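Local coordinates for protein single-stranded-DNA-specific exonuclease RecJ (Thermus thermophilus, PDB 2ZXR) that degrades single-stranded DNA exonucleolytically in the 5' to 3' direction, using divalent metal ions such as magnesium or manganese, and acts in DNA repair, at residues V487-K493 against E521-L527. Sequence-based numbering, arbitrary orientation.
Sequences VRVLAWK and EVQAVDL
Arg488 and Glu521 join two neighbouring parallel strands by a salt bridge. Arg488 NE gives a nearly straight bond of 2.6 Å to Glu521 OE1. The oxygen lies in the guanidinium plane, but the bond meets the carboxylate from above that group's plane; the two planes are 49° apart. A weak second bond runs from Arg488 NH2 to the same oxygen. The Arg488 chain starts out extended and bends at chi3 (96°), which turns NE toward the carboxylate. Leu490 CD2 sits over one guanidinium face, displaced toward its rim, and Asn512 ND2 binds Glu521 OE2.

Three backbone hydrogen bonds hold the strands in parallel register. Val522 N binds Arg488 O at 2.9 Å, Leu490 N binds Val522 O, and Ala524 N binds Leu490 O at 2.8 Å. Val489 CA also makes a CA-H...O contact to Val522 O. Past Ala524 the strands part, and a water bridges Trp492 N and Ala524 O.

On the face of Val489 and Val522 the packing is apolar. Val487 CG1 meets Val522 CG2 at 3.8 Å. Ala491 CB touches Ala524 CB at 3.6 Å and Leu527 CD1 at 4.1 Å. On the other face, Leu490 CD1 lies against Gln523 OE1.

Val525 and Asp526 both face Ala506 in a classic beta bulge, where strand 517-528 turns a corner. Both strands belong to the RecJ OB domain, away from the metal site. Strand 479-484 flanks 487-492, strand 503-514 flanks 517-528, and Leu464 of strand 462-466 packs on Val487 and Val522.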
loop_
_atom_site.group_PDB
_atom_site.type_symbol
_atom_site.label_atom_id
_atom_site.label_comp_id
_atom_site.label_asym_id
_atom_site.label_seq_id
_atom_site.Cartn_x
_atom_site.Cartn_y
_atom_site.Cartn_z
ATOM N N VAL A 487 21.464 3.522 13.085
ATOM C CA VAL A 487 20.270 2.688 12.876
ATOM C C VAL A 487 20.628 1.463 12.039
ATOM O O VAL A 487 21.171 1.608 10.945
ATOM C CB VAL A 487 19.157 3.450 12.127
ATOM C CG1 VAL A 487 18.046 2.484 11.754
ATOM C CG2 VAL A 487 18.624 4.583 12.982
ATOM N N ARG A 488 20.317 0.264 12.531
ATOM C CA ARG A 488 20.639 -0.938 11.774
ATOM C C ARG A 488 19.609 -1.233 10.699
ATOM O O ARG A 488 18.409 -1.293 10.978
ATOM C CB ARG A 488 20.772 -2.171 12.682
ATOM C CG ARG A 488 21.287 -3.396 11.903
ATOM C CD ARG A 488 21.824 -4.518 12.793
ATOM N NE ARG A 488 20.824 -5.541 13.055
ATOM C CZ ARG A 488 20.837 -6.771 12.550
ATOM N NH1 ARG A 488 21.820 -7.160 11.744
ATOM N NH2 ARG A 488 19.845 -7.608 12.837
ATOM N N VAL A 489 20.081 -1.445 9.476
ATOM C CA VAL A 489 19.198 -1.729 8.356
ATOM C C VAL A 489 19.553 -3.041 7.657
ATOM O O VAL A 489 20.723 -3.375 7.517
ATOM C CB VAL A 489 19.181 -0.503 7.361
ATOM C CG1 VAL A 489 20.424 0.303 7.517
ATOM C CG2 VAL A 489 19.017 -0.949 5.923
ATOM N N LEU A 490 18.520 -3.787 7.260
ATOM C CA LEU A 490 18.645 -5.071 6.580
ATOM C C LEU A 490 18.193 -4.871 5.157
ATOM O O LEU A 490 17.190 -4.195 4.907
ATOM C CB LEU A 490 17.748 -6.109 7.237
ATOM C CG LEU A 490 18.013 -6.320 8.721
ATOM C CD1 LEU A 490 16.803 -7.012 9.349
ATOM C CD2 LEU A 490 19.296 -7.136 8.901
ATOM N N ALA A 491 18.910 -5.478 4.221
ATOM C CA ALA A 491 18.583 -5.295 2.815
ATOM C C ALA A 491 19.060 -6.396 1.871
ATOM O O ALA A 491 19.959 -7.169 2.185
ATOM C CB ALA A 491 19.161 -3.948 2.352
ATOM N N TRP A 492 18.450 -6.436 0.700
ATOM C CA TRP A 492 18.827 -7.373 -0.345
ATOM C C TRP A 492 19.439 -6.510 -1.442
ATOM O O TRP A 492 18.725 -5.895 -2.241
ATOM C CB TRP A 492 17.601 -8.117 -0.865
ATOM C CG TRP A 492 17.074 -9.050 0.153
ATOM C CD1 TRP A 492 16.320 -8.740 1.252
ATOM C CD2 TRP A 492 17.365 -10.448 0.245
ATOM N NE1 TRP A 492 16.130 -9.860 2.026
ATOM C CE2 TRP A 492 16.762 -10.922 1.431
ATOM C CE3 TRP A 492 18.083 -11.346 -0.563
ATOM C CZ2 TRP A 492 16.857 -12.258 1.832
ATOM C CZ3 TRP A 492 18.174 -12.676 -0.165
ATOM C CH2 TRP A 492 17.565 -13.119 1.024
ATOM N N LYS A 493 20.767 -6.452 -1.467
ATOM C CA LYS A 493 21.462 -5.632 -2.439
ATOM C C LYS A 493 21.289 -6.122 -3.861
ATOM O O LYS A 493 21.707 -7.223 -4.205
ATOM C CB LYS A 493 22.952 -5.547 -2.099
ATOM C CG LYS A 493 23.739 -4.622 -3.021
ATOM C CD LYS A 493 23.212 -3.204 -2.962
ATOM C CE LYS A 493 24.014 -2.260 -3.841
ATOM N NZ LYS A 493 23.840 -2.530 -5.301
ATOM N N GLU A 521 14.757 -1.590 14.140
ATOM C CA GLU A 521 15.633 -1.477 12.990
ATOM C C GLU A 521 14.851 -1.166 11.746
ATOM O O GLU A 521 13.628 -1.067 11.781
ATOM C CB GLU A 521 16.365 -2.807 12.817
ATOM C CG GLU A 521 16.911 -3.330 14.140
ATOM C CD GLU A 521 17.480 -4.728 14.041
ATOM O OE1 GLU A 521 18.672 -4.887 14.382
ATOM O OE2 GLU A 521 16.737 -5.656 13.630
ATOM N N VAL A 522 15.562 -1.030 10.637
ATOM C CA VAL A 522 14.910 -0.727 9.383
ATOM C C VAL A 522 15.142 -1.817 8.356
ATOM O O VAL A 522 16.259 -2.291 8.163
ATOM C CB VAL A 522 15.386 0.640 8.814
ATOM C CG1 VAL A 522 14.829 0.858 7.438
ATOM C CG2 VAL A 522 14.923 1.762 9.719
ATOM N N GLN A 523 14.058 -2.223 7.718
ATOM C CA GLN A 523 14.101 -3.235 6.689
ATOM C C GLN A 523 14.026 -2.417 5.420
ATOM O O GLN A 523 12.998 -1.795 5.141
ATOM C CB GLN A 523 12.865 -4.130 6.789
ATOM C CG GLN A 523 12.798 -5.244 5.752
ATOM C CD GLN A 523 13.731 -6.402 6.090
ATOM O OE1 GLN A 523 13.808 -6.832 7.246
ATOM N NE2 GLN A 523 14.430 -6.925 5.077
ATOM N N ALA A 524 15.100 -2.416 4.649
ATOM C CA ALA A 524 15.115 -1.639 3.417
ATOM C C ALA A 524 14.239 -2.240 2.307
ATOM O O ALA A 524 14.319 -3.431 2.048
ATOM C CB ALA A 524 16.556 -1.482 2.924
ATOM N N VAL A 525 13.393 -1.418 1.677
ATOM C CA VAL A 525 12.564 -1.870 0.565
ATOM C C VAL A 525 13.287 -1.418 -0.708
ATOM O O VAL A 525 13.227 -2.092 -1.749
ATOM C CB VAL A 525 11.115 -1.293 0.588
ATOM C CG1 VAL A 525 10.440 -1.623 1.908
ATOM C CG2 VAL A 525 11.136 0.186 0.364
ATOM N N ASP A 526 13.942 -0.264 -0.656
ATOM C CA ASP A 526 14.734 0.164 -1.807
ATOM C C ASP A 526 15.975 0.836 -1.252
ATOM O O ASP A 526 15.959 1.378 -0.142
ATOM C CB ASP A 526 13.991 1.108 -2.763
ATOM C CG ASP A 526 14.632 1.137 -4.175
ATOM O OD1 ASP A 526 15.615 0.389 -4.414
ATOM O OD2 ASP A 526 14.163 1.899 -5.058
ATOM N N LEU A 527 17.051 0.774 -2.027
ATOM C CA LEU A 527 18.338 1.326 -1.627
ATOM C C LEU A 527 19.080 1.788 -2.887
ATOM O O LEU A 527 19.050 1.092 -3.918
ATOM C CB LEU A 527 19.110 0.228 -0.889
ATOM C CG LEU A 527 20.573 0.350 -0.483
ATOM C CD1 LEU A 527 20.925 -0.888 0.326
ATOM C CD2 LEU A 527 21.477 0.437 -1.715
HETATM O O HOH W 1 16.326 -4.657 0.450
#